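Local coordinates for protein 2-oxoglutarate carboxylase small subunit (Hydrogenobacter thermophilus, PDB 7KCT) that is the biotin carboxylase-type small subunit of a carboxylase, with an ATP-grasp domain, and binds adenosine-5'-diphosphate, magnesium and bicarbonate, at residues A[23-28]-A[315-320]; A[308-313]-A[340-345]; A[374-379]-A[395-400]; A[414-419]-A[429-434]. All blocks are in the same frame, centred on the assembly; numbering follows the deposited sequence.

Interaction 1 (A[23-28]-A[315-320]); sequences ACRVIR and DIVKWQ
Helix 23-28 and the first turn of helix 316-320 cross at -64° with their axes 9.7 Å apart, nearest at Val26 and Val317. Arg25 spans the gap. Its CG is anti to the backbone N and the chain bends at chi2 (79°), so that the guanidinium meets Asp315 tip to tip. Arg25 NH2 donates to Asp315 OD1 at 2.9 Å, the oxygen lying near the guanidinium plane while the nitrogen stands above the carboxylate plane. Asp315 is the N-cap: the same OD1 accepts a hydrogen bond from Lys318 N at 3.0 Å. One oxygen thus serves both helix start and salt bridge, and a water links Arg25 NH1 to Asp315 OD2. Arg25 NH2 has a second anionic partner, Glu309. Branched and short, Val317 fits beneath the flat cation, its CB over one face 3.7 Å from Arg25 CZ, while its CG1 packs against Val26 CG2 at 4.0 Å. The buried arginine is fixed by charge at its edge and by hydrocarbon on a face. A helix of the Rossmann-like N-terminal domain is joined here to the capped helix start of the ATP-grasp domain, an interdomain contact of the biotin carboxylase fold.

Interaction 2 (A[308-313]-A[340-345]); sequences TEMITG and GYSIEC
Ile311 makes the close part of this contact. Its CG2, anti to the carbonyl carbon, presses on the start of the strand, 3.6 Å from Gly340 O and 3.9 Å from Ser342 CB; CG1 takes the crowded position (chi1 64°). Gly340 brings no side chain here and takes its positive phi (76°) easily. Helix 308-312 of the ATP-grasp region runs nearly antiparallel to strand 341-345, at 166° and 7.5 Å between axes, so a helix packs one face of the antiparallel sheet of the biotin carboxylase C-terminal region. Small Ser342 lets the helix come near: Met310 CG lies 3.7 Å from its OG, a van der Waals contact; the hydroxyl's hydrogen bond goes to Val399 O of the adjacent strand. Between the two segments the fit loosens where Met310, partly exposed and bent at chi2 and chi3, carries its sulphur away from Ser342 toward Arg375. At the helix end, partly exposed Thr312 folds back, OG1 donating to Thr308 O at 2.8 Å, before exposed Gly313.

Interaction 3 (A[374-379]-A[395-400]); sequences IRVEHA and AKLIVW
The guanidinium of Arg375 receives Glu377 OE2 at its edge, 2° out of plane, while Ile398 CD1 approaches it obliquely. Arg375 NE and NH2 both donate to Glu377 OE2, each at 2.7 Å; NE meets the anti lone pair of OE2, whereas NH2 comes from above the carboxylate plane. His378 stacks its ring on Tyr367 of the second subunit, whose Val368 O hydrogen-bonds to NE2. Arg375 is fully extended and Glu377 bends at chi2 (-82°), which brings together two residues on one face of the same strand. A further salt bridge to Glu309 probably helps keep this buried cation charged. On that face Lys396 lays its CE against Glu377 CB, and a water accepts from its NZ and donates weakly to Glu377 OE1; the ammonium pairs with Glu21. Ile398 CD1 fits against Glu377 CG at 3.7 Å, giving the charged chains an apolar wall.

Beneath them the antiparallel backbones join in the hydrogen-bonded pairs Arg375-Ile398 and Glu377-Lys396, with nearly straight bonds such as Glu377 N to Lys396 O (2.9 Å, 175°). Beta-branched Ile374 and Val376, suited to extended strands, turn to the other face with Leu397, whose CD1 lies 3.9 Å from Val376 CG2. Strand 374-378 thus flanks strand 393-401, which pairs on its other side with strand 341-351; helix 404-417 packs against the Leu397 face, helices 20-32 and 305-312 against the charged one.

Interaction 4 (A[414-419]-A[429-434]); sequences ALETYE and LLINIM
Two helices of the biotin carboxylase C-terminal domain, 404-417 and 427-435, pack against each other on one face of its antiparallel sheet, and this contact is the apolar seam between them. Leu415 is the central side chain. Its CG is anti to the carbonyl carbon (chi1 -74°), which sends CD1 across Leu430 at about a right angle to lie 3.7 Å from Leu430 CB; the same methyl reaches Met434 CG, one turn further along, at 3.8 Å. Unbranched and flexible, Met434 can follow the contour of the leucine by bending at chi2 and chi3. Below, Leu430 and Leu415 both rest on Ile347 of the sheet. Beside it, Ile431 packs its CG1 against Leu415 CB at 3.7 Å. Glu416 has a polar and an apolar partner: its carboxylate forms a salt bridge with Lys31 of the second subunit, and its CG lies 3.9 Å from Ile431 CD1.

In the fold
From the N terminus, helix 20-32 first meets helix 316-324 in interaction 1, closing a loop of 286 residues and tying the Rossmann-like N-terminal domain to the ATP-grasp domain. Interaction 2 opens inside that loop at 308-313 and closes beyond it at 340-345, so the two cross. Interactions 3 and 4 follow in series, with short closures of 15 and 9 residues within the C-terminal domain. Strands 341-351 and 393-401 make interactions 2 and 3 neighbours in one sheet, whose other face carries interaction 4. Glu309 bridges the first three, pairing with Arg25 and Arg375, and all four touch the second subunit.

Interaction 1 (A[23-28]-A[315-320])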
loop_
_atom_site.group_PDB
_atom_site.type_symbol
_atom_site.label_atom_id
_atom_site.label_comp_id
_atom_site.label_asym_id
_atom_site.label_seq_id
_atom_site.Cartn_x
_atom_site.Cartn_y
_atom_site.Cartn_z
ATOM N N ALA A 23 -10.939 -5.187 -12.785
ATOM C CA ALA A 23 -10.939 -4.216 -13.866
ATOM C C ALA A 23 -10.146 -2.984 -13.435
ATOM O O ALA A 23 -9.332 -2.468 -14.216
ATOM C CB ALA A 23 -12.368 -3.875 -14.299
ATOM N N CYS A 24 -10.260 -2.585 -12.156
ATOM C CA CYS A 24 -9.469 -1.458 -11.669
ATOM C C CYS A 24 -7.981 -1.761 -11.684
ATOM O O CYS A 24 -7.174 -0.904 -12.073
ATOM C CB CYS A 24 -9.923 -1.046 -10.264
ATOM S SG CYS A 24 -11.627 -0.362 -10.249
ATOM N N ARG A 25 -7.605 -2.964 -11.271
ATOM C CA ARG A 25 -6.211 -3.409 -11.288
ATOM C C ARG A 25 -5.613 -3.353 -12.682
ATOM O O ARG A 25 -4.467 -2.912 -12.871
ATOM C CB ARG A 25 -6.160 -4.835 -10.719
ATOM C CG ARG A 25 -4.844 -5.548 -10.957
ATOM C CD ARG A 25 -3.807 -5.068 -9.968
ATOM N NE ARG A 25 -2.490 -5.683 -10.110
ATOM C CZ ARG A 25 -1.491 -5.169 -10.803
ATOM N NH1 ARG A 25 -1.655 -4.029 -11.478
ATOM N NH2 ARG A 25 -0.315 -5.798 -10.794
ATOM N N VAL A 26 -6.352 -3.821 -13.676
ATOM C CA VAL A 26 -5.855 -3.753 -15.041
ATOM C C VAL A 26 -5.805 -2.308 -15.539
ATOM O O VAL A 26 -4.845 -1.905 -16.206
ATOM C CB VAL A 26 -6.728 -4.646 -15.946
ATOM C CG1 VAL A 26 -6.373 -4.449 -17.410
ATOM C CG2 VAL A 26 -6.578 -6.150 -15.523
ATOM N N ILE A 27 -6.861 -1.526 -15.282
ATOM C CA ILE A 27 -6.872 -0.126 -15.698
ATOM C C ILE A 27 -5.672 0.614 -15.149
ATOM O O ILE A 27 -5.056 1.422 -15.850
ATOM C CB ILE A 27 -8.180 0.590 -15.310
ATOM C CG1 ILE A 27 -9.295 0.063 -16.170
ATOM C CG2 ILE A 27 -8.011 2.127 -15.498
ATOM C CD1 ILE A 27 -10.662 0.354 -15.694
ATOM N N ARG A 28 -5.315 0.359 -13.900
ATOM C CA ARG A 28 -4.167 1.036 -13.309
ATOM C C ARG A 28 -2.861 0.687 -14.026
ATOM O O ARG A 28 -2.002 1.556 -14.221
ATOM C CB ARG A 28 -4.026 0.680 -11.822
ATOM C CG ARG A 28 -2.780 1.309 -11.196
ATOM C CD ARG A 28 -2.749 1.421 -9.654
ATOM N NE ARG A 28 -4.004 1.920 -9.116
ATOM C CZ ARG A 28 -4.463 3.158 -9.261
ATOM N NH1 ARG A 28 -3.755 4.051 -9.921
ATOM N NH2 ARG A 28 -5.648 3.493 -8.768
ATOM N N ASP A 315 5.611 -7.222 -11.222
ATOM C CA ASP A 315 4.240 -6.767 -11.519
ATOM C C ASP A 315 3.639 -7.660 -12.604
ATOM O O ASP A 315 3.915 -7.489 -13.795
ATOM C CB ASP A 315 4.278 -5.310 -11.947
ATOM C CG ASP A 315 2.917 -4.737 -12.170
ATOM O OD1 ASP A 315 1.979 -5.509 -12.527
ATOM O OD2 ASP A 315 2.807 -3.497 -12.040
ATOM N N ILE A 316 2.850 -8.659 -12.197
ATOM C CA ILE A 316 2.400 -9.691 -13.133
ATOM C C ILE A 316 1.433 -9.144 -14.193
ATOM O O ILE A 316 1.490 -9.535 -15.370
ATOM C CB ILE A 316 1.772 -10.849 -12.349
ATOM C CG1 ILE A 316 2.794 -11.543 -11.455
ATOM C CG2 ILE A 316 1.105 -11.779 -13.334
ATOM C CD1 ILE A 316 2.077 -12.390 -10.333
ATOM N N VAL A 317 0.490 -8.294 -13.799
ATOM C CA VAL A 317 -0.472 -7.769 -14.770
ATOM C C VAL A 317 0.224 -6.872 -15.801
ATOM O O VAL A 317 -0.083 -6.930 -16.996
ATOM C CB VAL A 317 -1.602 -7.021 -14.042
ATOM C CG1 VAL A 317 -2.572 -6.390 -15.014
ATOM C CG2 VAL A 317 -2.376 -7.977 -13.162
ATOM N N LYS A 318 1.092 -5.961 -15.351
ATOM C CA LYS A 318 1.823 -5.146 -16.309
ATOM C C LYS A 318 2.603 -6.037 -17.278
ATOM O O LYS A 318 2.644 -5.762 -18.485
ATOM C CB LYS A 318 2.743 -4.167 -15.577
ATOM C CG LYS A 318 3.257 -3.053 -16.471
ATOM C CD LYS A 318 4.114 -2.021 -15.748
ATOM C CE LYS A 318 3.315 -1.124 -14.846
ATOM N NZ LYS A 318 4.146 0.046 -14.385
ATOM N N TRP A 319 3.221 -7.122 -16.767
ATOM C CA TRP A 319 3.953 -8.040 -17.644
ATOM C C TRP A 319 3.014 -8.756 -18.604
ATOM O O TRP A 319 3.365 -8.952 -19.776
ATOM C CB TRP A 319 4.798 -9.059 -16.819
ATOM C CG TRP A 319 6.125 -8.447 -16.544
ATOM C CD1 TRP A 319 6.604 -8.011 -15.338
ATOM C CD2 TRP A 319 7.136 -8.117 -17.518
ATOM N NE1 TRP A 319 7.820 -7.409 -15.510
ATOM C CE2 TRP A 319 8.190 -7.497 -16.827
ATOM C CE3 TRP A 319 7.262 -8.327 -18.901
ATOM C CZ2 TRP A 319 9.356 -7.054 -17.476
ATOM C CZ3 TRP A 319 8.418 -7.902 -19.537
ATOM C CH2 TRP A 319 9.447 -7.269 -18.826
ATOM N N GLN A 320 1.821 -9.161 -18.154
ATOM C CA GLN A 320 0.860 -9.700 -19.104
ATOM C C GLN A 320 0.747 -8.777 -20.313
ATOM O O GLN A 320 0.765 -9.219 -21.460
ATOM C CB GLN A 320 -0.512 -9.885 -18.448
ATOM C CG GLN A 320 -0.765 -11.197 -17.691
ATOM C CD GLN A 320 -2.167 -11.235 -17.135
ATOM O OE1 GLN A 320 -2.570 -10.353 -16.349
ATOM N NE2 GLN A 320 -2.954 -12.179 -17.610
HETATM O O HOH W 1 0.477 -2.264 -12.062
#

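Interaction 2 (A[308-313]-A[340-345])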
loop_
_atom_site.group_PDB
_atom_site.type_symbol
_atom_site.label_atom_id
_atom_site.label_comp_id
_atom_site.label_asym_id
_atom_site.label_seq_id
_atom_site.Cartn_x
_atom_site.Cartn_y
_atom_site.Cartn_z
ATOM N N THR A 308 2.154 -12.889 -4.538
ATOM C CA THR A 308 3.368 -13.230 -5.273
ATOM C C THR A 308 4.119 -11.994 -5.719
ATOM O O THR A 308 5.359 -11.975 -5.694
ATOM C CB THR A 308 3.024 -14.108 -6.473
ATOM O OG1 THR A 308 2.439 -15.342 -6.004
ATOM C CG2 THR A 308 4.329 -14.345 -7.306
ATOM N N GLU A 309 3.390 -10.938 -6.126
ATOM C CA GLU A 309 4.043 -9.682 -6.481
ATOM C C GLU A 309 4.761 -9.069 -5.299
ATOM O O GLU A 309 5.838 -8.467 -5.454
ATOM C CB GLU A 309 3.028 -8.675 -7.049
ATOM C CG GLU A 309 2.254 -9.165 -8.226
ATOM C CD GLU A 309 1.248 -8.113 -8.737
ATOM O OE1 GLU A 309 0.725 -7.281 -7.951
ATOM O OE2 GLU A 309 1.004 -8.093 -9.957
ATOM N N MET A 310 4.211 -9.215 -4.100
ATOM C CA MET A 310 4.865 -8.564 -2.967
ATOM C C MET A 310 6.186 -9.242 -2.572
ATOM O O MET A 310 7.064 -8.584 -2.039
ATOM C CB MET A 310 3.942 -8.526 -1.754
ATOM C CG MET A 310 2.550 -7.982 -2.074
ATOM S SD MET A 310 2.605 -6.212 -2.329
ATOM C CE MET A 310 2.516 -5.808 -0.585
ATOM N N ILE A 311 6.322 -10.562 -2.733
ATOM C CA ILE A 311 7.552 -11.206 -2.301
ATOM C C ILE A 311 8.606 -11.260 -3.399
ATOM O O ILE A 311 9.800 -11.442 -3.089
ATOM C CB ILE A 311 7.309 -12.630 -1.760
ATOM C CG1 ILE A 311 6.765 -13.578 -2.841
ATOM C CG2 ILE A 311 6.372 -12.604 -0.519
ATOM C CD1 ILE A 311 6.670 -15.061 -2.344
ATOM N N THR A 312 8.202 -11.162 -4.666
ATOM C CA THR A 312 9.146 -11.197 -5.786
ATOM C C THR A 312 9.481 -9.839 -6.364
ATOM O O THR A 312 10.520 -9.705 -7.021
ATOM C CB THR A 312 8.631 -12.042 -6.956
ATOM O OG1 THR A 312 7.450 -11.455 -7.549
ATOM C CG2 THR A 312 8.319 -13.476 -6.517
ATOM N N GLY A 313 8.587 -8.858 -6.210
ATOM C CA GLY A 313 8.695 -7.575 -6.872
ATOM C C GLY A 313 8.291 -7.559 -8.340
ATOM O O GLY A 313 8.474 -6.538 -9.003
ATOM N N GLY A 340 10.669 -12.358 2.149
ATOM C CA GLY A 340 9.671 -12.178 3.180
ATOM C C GLY A 340 8.384 -12.938 2.927
ATOM O O GLY A 340 8.326 -13.955 2.241
ATOM N N TYR A 341 7.319 -12.418 3.531
ATOM C CA TYR A 341 6.045 -13.105 3.584
ATOM C C TYR A 341 4.918 -12.117 3.325
ATOM O O TYR A 341 4.974 -10.991 3.804
ATOM C CB TYR A 341 5.835 -13.743 4.964
ATOM C CG TYR A 341 6.743 -14.894 5.257
ATOM C CD1 TYR A 341 7.979 -14.691 5.841
ATOM C CD2 TYR A 341 6.374 -16.189 4.927
ATOM C CE1 TYR A 341 8.825 -15.755 6.098
ATOM C CE2 TYR A 341 7.219 -17.260 5.171
ATOM C CZ TYR A 341 8.444 -17.036 5.744
ATOM O OH TYR A 341 9.284 -18.097 5.992
ATOM N N SER A 342 3.887 -12.575 2.625
ATOM C CA SER A 342 2.741 -11.781 2.247
ATOM C C SER A 342 1.490 -12.607 2.442
ATOM O O SER A 342 1.479 -13.812 2.181
ATOM C CB SER A 342 2.907 -11.296 0.796
ATOM O OG SER A 342 1.741 -10.632 0.338
ATOM N N ILE A 343 0.436 -11.956 2.905
ATOM C CA ILE A 343 -0.841 -12.578 3.172
ATOM C C ILE A 343 -1.902 -11.712 2.516
ATOM O O ILE A 343 -1.849 -10.480 2.612
ATOM C CB ILE A 343 -1.103 -12.695 4.694
ATOM C CG1 ILE A 343 0.029 -13.399 5.431
ATOM C CG2 ILE A 343 -2.365 -13.471 4.977
ATOM C CD1 ILE A 343 -0.152 -13.434 6.974
ATOM N N GLU A 344 -2.876 -12.359 1.888
ATOM C CA GLU A 344 -4.041 -11.740 1.311
ATOM C C GLU A 344 -5.292 -12.312 1.953
ATOM O O GLU A 344 -5.459 -13.533 2.047
ATOM C CB GLU A 344 -4.097 -11.947 -0.226
ATOM C CG GLU A 344 -5.497 -11.630 -0.843
ATOM C CD GLU A 344 -5.543 -11.725 -2.375
ATOM O OE1 GLU A 344 -6.158 -12.654 -2.970
ATOM O OE2 GLU A 344 -4.980 -10.823 -3.004
ATOM N N CYS A 345 -6.218 -11.434 2.299
ATOM C CA CYS A 345 -7.521 -11.833 2.788
ATOM C C CYS A 345 -8.582 -11.273 1.858
ATOM O O CYS A 345 -8.523 -10.100 1.485
ATOM C CB CYS A 345 -7.748 -11.381 4.221
ATOM S SG CYS A 345 -6.646 -12.105 5.446
#

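Interaction 3 (A[374-379]-A[395-400])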
loop_
_atom_site.group_PDB
_atom_site.type_symbol
_atom_site.label_atom_id
_atom_site.label_comp_id
_atom_site.label_asym_id
_atom_site.label_seq_id
_atom_site.Cartn_x
_atom_site.Cartn_y
_atom_site.Cartn_z
ATOM N N ILE A 374 1.128 -2.330 3.608
ATOM C CA ILE A 374 -0.281 -2.601 3.349
ATOM C C ILE A 374 -0.633 -2.197 1.910
ATOM O O ILE A 374 -0.302 -1.088 1.461
ATOM C CB ILE A 374 -1.145 -1.877 4.392
ATOM C CG1 ILE A 374 -0.971 -2.450 5.810
ATOM C CG2 ILE A 374 -2.599 -1.927 4.008
ATOM C CD1 ILE A 374 -1.625 -1.565 6.906
ATOM N N ARG A 375 -1.321 -3.080 1.208
ATOM C CA ARG A 375 -1.853 -2.795 -0.119
ATOM C C ARG A 375 -3.322 -3.157 -0.105
ATOM O O ARG A 375 -3.724 -4.173 0.474
ATOM C CB ARG A 375 -1.062 -3.589 -1.192
ATOM C CG ARG A 375 -1.625 -3.653 -2.582
ATOM C CD ARG A 375 -0.698 -4.477 -3.463
ATOM N NE ARG A 375 -1.260 -4.723 -4.771
ATOM C CZ ARG A 375 -0.653 -5.411 -5.721
ATOM N NH1 ARG A 375 0.558 -5.954 -5.515
ATOM N NH2 ARG A 375 -1.266 -5.557 -6.862
ATOM N N VAL A 376 -4.126 -2.343 -0.760
ATOM C CA VAL A 376 -5.553 -2.580 -0.836
ATOM C C VAL A 376 -5.942 -2.600 -2.299
ATOM O O VAL A 376 -5.600 -1.668 -3.038
ATOM C CB VAL A 376 -6.373 -1.516 -0.093
ATOM C CG1 VAL A 376 -7.881 -1.866 -0.211
ATOM C CG2 VAL A 376 -5.968 -1.462 1.349
ATOM N N GLU A 377 -6.655 -3.650 -2.710
ATOM C CA GLU A 377 -7.256 -3.759 -4.039
ATOM C C GLU A 377 -8.774 -3.683 -3.863
ATOM O O GLU A 377 -9.387 -4.569 -3.259
ATOM C CB GLU A 377 -6.844 -5.053 -4.739
ATOM C CG GLU A 377 -5.336 -5.195 -4.929
ATOM C CD GLU A 377 -4.765 -4.444 -6.162
ATOM O OE1 GLU A 377 -5.512 -4.090 -7.146
ATOM O OE2 GLU A 377 -3.534 -4.214 -6.135
ATOM N N HIS A 378 -9.392 -2.626 -4.387
ATOM C CA HIS A 378 -10.804 -2.450 -4.080
ATOM C C HIS A 378 -11.456 -1.531 -5.112
ATOM O O HIS A 378 -10.789 -0.756 -5.816
ATOM C CB HIS A 378 -10.980 -1.912 -2.637
ATOM C CG HIS A 378 -10.734 -0.452 -2.503
ATOM N ND1 HIS A 378 -11.630 0.402 -1.884
ATOM C CD2 HIS A 378 -9.724 0.328 -2.961
ATOM C CE1 HIS A 378 -11.182 1.644 -1.981
ATOM N NE2 HIS A 378 -10.020 1.624 -2.614
ATOM N N ALA A 379 -12.775 -1.631 -5.203
ATOM C CA ALA A 379 -13.493 -0.772 -6.126
ATOM C C ALA A 379 -14.701 -0.131 -5.465
ATOM O O ALA A 379 -15.681 0.180 -6.146
ATOM C CB ALA A 379 -13.918 -1.539 -7.383
ATOM N N ALA A 395 -13.138 -6.310 -1.569
ATOM C CA ALA A 395 -11.793 -5.777 -1.474
ATOM C C ALA A 395 -10.874 -6.950 -1.197
ATOM O O ALA A 395 -11.314 -7.998 -0.714
ATOM C CB ALA A 395 -11.678 -4.730 -0.371
ATOM N N LYS A 396 -9.630 -6.799 -1.598
ATOM C CA LYS A 396 -8.551 -7.702 -1.200
ATOM C C LYS A 396 -7.611 -6.878 -0.352
ATOM O O LYS A 396 -7.166 -5.798 -0.776
ATOM C CB LYS A 396 -7.807 -8.297 -2.394
ATOM C CG LYS A 396 -8.746 -8.884 -3.428
ATOM C CD LYS A 396 -8.037 -9.683 -4.530
ATOM C CE LYS A 396 -7.155 -8.813 -5.417
ATOM N NZ LYS A 396 -7.078 -9.378 -6.789
ATOM N N LEU A 397 -7.375 -7.319 0.863
ATOM C CA LEU A 397 -6.397 -6.691 1.731
ATOM C C LEU A 397 -5.118 -7.516 1.676
ATOM O O LEU A 397 -5.154 -8.713 1.952
ATOM C CB LEU A 397 -6.926 -6.605 3.152
ATOM C CG LEU A 397 -6.086 -5.918 4.197
ATOM C CD1 LEU A 397 -5.813 -4.545 3.701
ATOM C CD2 LEU A 397 -6.920 -5.972 5.501
ATOM N N ILE A 398 -3.998 -6.890 1.320
ATOM C CA ILE A 398 -2.726 -7.595 1.150
ATOM C C ILE A 398 -1.695 -6.965 2.044
ATOM O O ILE A 398 -1.595 -5.733 2.090
ATOM C CB ILE A 398 -2.239 -7.554 -0.306
ATOM C CG1 ILE A 398 -3.299 -8.151 -1.206
ATOM C CG2 ILE A 398 -0.877 -8.293 -0.444
ATOM C CD1 ILE A 398 -3.862 -7.168 -2.188
ATOM N N VAL A 399 -0.921 -7.786 2.766
ATOM C CA VAL A 399 0.147 -7.245 3.581
ATOM C C VAL A 399 1.443 -7.962 3.263
ATOM O O VAL A 399 1.463 -9.052 2.680
ATOM C CB VAL A 399 -0.103 -7.289 5.115
ATOM C CG1 VAL A 399 -1.448 -6.669 5.440
ATOM C CG2 VAL A 399 0.042 -8.728 5.725
ATOM N N TRP A 400 2.535 -7.304 3.627
ATOM C CA TRP A 400 3.880 -7.856 3.465
ATOM C C TRP A 400 4.681 -7.575 4.732
ATOM O O TRP A 400 4.524 -6.513 5.338
ATOM C CB TRP A 400 4.633 -7.257 2.229
ATOM C CG TRP A 400 6.090 -7.787 2.133
ATOM C CD1 TRP A 400 6.513 -8.884 1.455
ATOM C CD2 TRP A 400 7.252 -7.237 2.755
ATOM N NE1 TRP A 400 7.884 -9.056 1.610
ATOM C CE2 TRP A 400 8.348 -8.059 2.426
ATOM C CE3 TRP A 400 7.476 -6.111 3.541
ATOM C CZ2 TRP A 400 9.632 -7.806 2.892
ATOM C CZ3 TRP A 400 8.731 -5.868 3.999
ATOM C CH2 TRP A 400 9.801 -6.708 3.668
HETATM O O HOH W 2 -6.047 -7.073 -7.893
#

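Interaction 4 (A[414-419]-A[429-434])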
loop_
_atom_site.group_PDB
_atom_site.type_symbol
_atom_site.label_atom_id
_atom_site.label_comp_id
_atom_site.label_asym_id
_atom_site.label_seq_id
_atom_site.Cartn_x
_atom_site.Cartn_y
_atom_site.Cartn_z
ATOM N N ALA A 414 -4.501 -4.433 10.301
ATOM C CA ALA A 414 -5.160 -3.822 9.158
ATOM C C ALA A 414 -6.645 -4.165 9.162
ATOM O O ALA A 414 -7.497 -3.274 9.060
ATOM C CB ALA A 414 -4.490 -4.283 7.862
ATOM N N LEU A 415 -6.969 -5.437 9.390
ATOM C CA LEU A 415 -8.365 -5.880 9.397
ATOM C C LEU A 415 -9.179 -5.206 10.506
ATOM O O LEU A 415 -10.364 -4.864 10.324
ATOM C CB LEU A 415 -8.395 -7.391 9.593
ATOM C CG LEU A 415 -8.009 -8.336 8.470
ATOM C CD1 LEU A 415 -7.789 -9.743 9.005
ATOM C CD2 LEU A 415 -9.098 -8.311 7.389
ATOM N N GLU A 416 -8.587 -5.069 11.674
ATOM C CA GLU A 416 -9.277 -4.429 12.796
ATOM C C GLU A 416 -9.583 -2.972 12.510
ATOM O O GLU A 416 -10.468 -2.402 13.146
ATOM C CB GLU A 416 -8.419 -4.582 14.042
ATOM C CG GLU A 416 -8.540 -5.949 14.719
ATOM C CD GLU A 416 -7.412 -6.165 15.733
ATOM O OE1 GLU A 416 -6.449 -5.376 15.742
ATOM O OE2 GLU A 416 -7.441 -7.161 16.471
ATOM N N THR A 417 -8.904 -2.353 11.562
ATOM C CA THR A 417 -9.191 -0.953 11.251
ATOM C C THR A 417 -9.981 -0.754 9.959
ATOM O O THR A 417 -10.341 0.377 9.641
ATOM C CB THR A 417 -7.894 -0.143 11.195
ATOM O OG1 THR A 417 -7.118 -0.519 10.057
ATOM C CG2 THR A 417 -7.089 -0.345 12.447
ATOM N N TYR A 418 -10.317 -1.828 9.250
ATOM C CA TYR A 418 -11.078 -1.743 8.018
ATOM C C TYR A 418 -12.562 -1.671 8.373
ATOM O O TYR A 418 -13.169 -2.687 8.737
ATOM C CB TYR A 418 -10.769 -2.950 7.135
ATOM C CG TYR A 418 -10.955 -2.758 5.631
ATOM C CD1 TYR A 418 -11.913 -1.905 5.111
ATOM C CD2 TYR A 418 -10.133 -3.439 4.736
ATOM C CE1 TYR A 418 -12.053 -1.737 3.734
ATOM C CE2 TYR A 418 -10.290 -3.319 3.369
ATOM C CZ TYR A 418 -11.244 -2.467 2.861
ATOM O OH TYR A 418 -11.349 -2.342 1.477
ATOM N N GLU A 419 -13.159 -0.487 8.220
ATOM C CA GLU A 419 -14.560 -0.269 8.591
ATOM C C GLU A 419 -15.443 -0.420 7.356
ATOM O O GLU A 419 -15.244 0.301 6.365
ATOM C CB GLU A 419 -14.790 1.117 9.208
ATOM C CG GLU A 419 -16.284 1.283 9.671
ATOM C CD GLU A 419 -16.556 2.509 10.500
ATOM O OE1 GLU A 419 -17.591 2.538 11.221
ATOM O OE2 GLU A 419 -15.770 3.448 10.393
ATOM N N LEU A 429 -14.534 -12.693 10.930
ATOM C CA LEU A 429 -13.951 -14.039 10.848
ATOM C C LEU A 429 -12.467 -13.971 10.553
ATOM O O LEU A 429 -11.674 -14.715 11.128
ATOM C CB LEU A 429 -14.675 -14.857 9.778
ATOM C CG LEU A 429 -14.035 -16.176 9.368
ATOM C CD1 LEU A 429 -14.449 -17.246 10.382
ATOM C CD2 LEU A 429 -14.449 -16.546 7.970
ATOM N N LEU A 430 -12.066 -13.113 9.609
ATOM C CA LEU A 430 -10.658 -13.051 9.256
ATOM C C LEU A 430 -9.803 -12.598 10.431
ATOM O O LEU A 430 -8.655 -13.060 10.601
ATOM C CB LEU A 430 -10.482 -12.130 8.049
ATOM C CG LEU A 430 -11.188 -12.624 6.775
ATOM C CD1 LEU A 430 -11.273 -11.519 5.749
ATOM C CD2 LEU A 430 -10.456 -13.852 6.189
ATOM N N ILE A 431 -10.323 -11.675 11.242
ATOM C CA ILE A 431 -9.576 -11.234 12.420
ATOM C C ILE A 431 -9.296 -12.419 13.335
ATOM O O ILE A 431 -8.186 -12.574 13.876
ATOM C CB ILE A 431 -10.351 -10.118 13.151
ATOM C CG1 ILE A 431 -10.348 -8.822 12.328
ATOM C CG2 ILE A 431 -9.776 -9.877 14.526
ATOM C CD1 ILE A 431 -11.391 -7.786 12.779
ATOM N N ASN A 432 -10.303 -13.276 13.524
ATOM C CA ASN A 432 -10.140 -14.413 14.437
ATOM C C ASN A 432 -9.133 -15.424 13.901
ATOM O O ASN A 432 -8.435 -16.079 14.675
ATOM C CB ASN A 432 -11.493 -15.090 14.690
ATOM C CG ASN A 432 -12.365 -14.335 15.690
ATOM O OD1 ASN A 432 -11.880 -13.521 16.448
ATOM N ND2 ASN A 432 -13.644 -14.613 15.687
ATOM N N ILE A 433 -9.094 -15.628 12.581
ATOM C CA ILE A 433 -8.067 -16.489 11.998
ATOM C C ILE A 433 -6.679 -15.955 12.321
ATOM O O ILE A 433 -5.789 -16.699 12.764
ATOM C CB ILE A 433 -8.304 -16.631 10.481
ATOM C CG1 ILE A 433 -9.683 -17.254 10.214
ATOM C CG2 ILE A 433 -7.197 -17.435 9.864
ATOM C CD1 ILE A 433 -10.079 -17.376 8.735
ATOM N N MET A 434 -6.481 -14.646 12.151
ATOM C CA MET A 434 -5.178 -14.069 12.434
ATOM C C MET A 434 -4.807 -14.209 13.912
ATOM O O MET A 434 -3.625 -14.286 14.247
ATOM C CB MET A 434 -5.151 -12.589 12.042
ATOM C CG MET A 434 -5.367 -12.301 10.547
ATOM S SD MET A 434 -4.183 -13.215 9.509
ATOM C CE MET A 434 -5.235 -14.053 8.340
#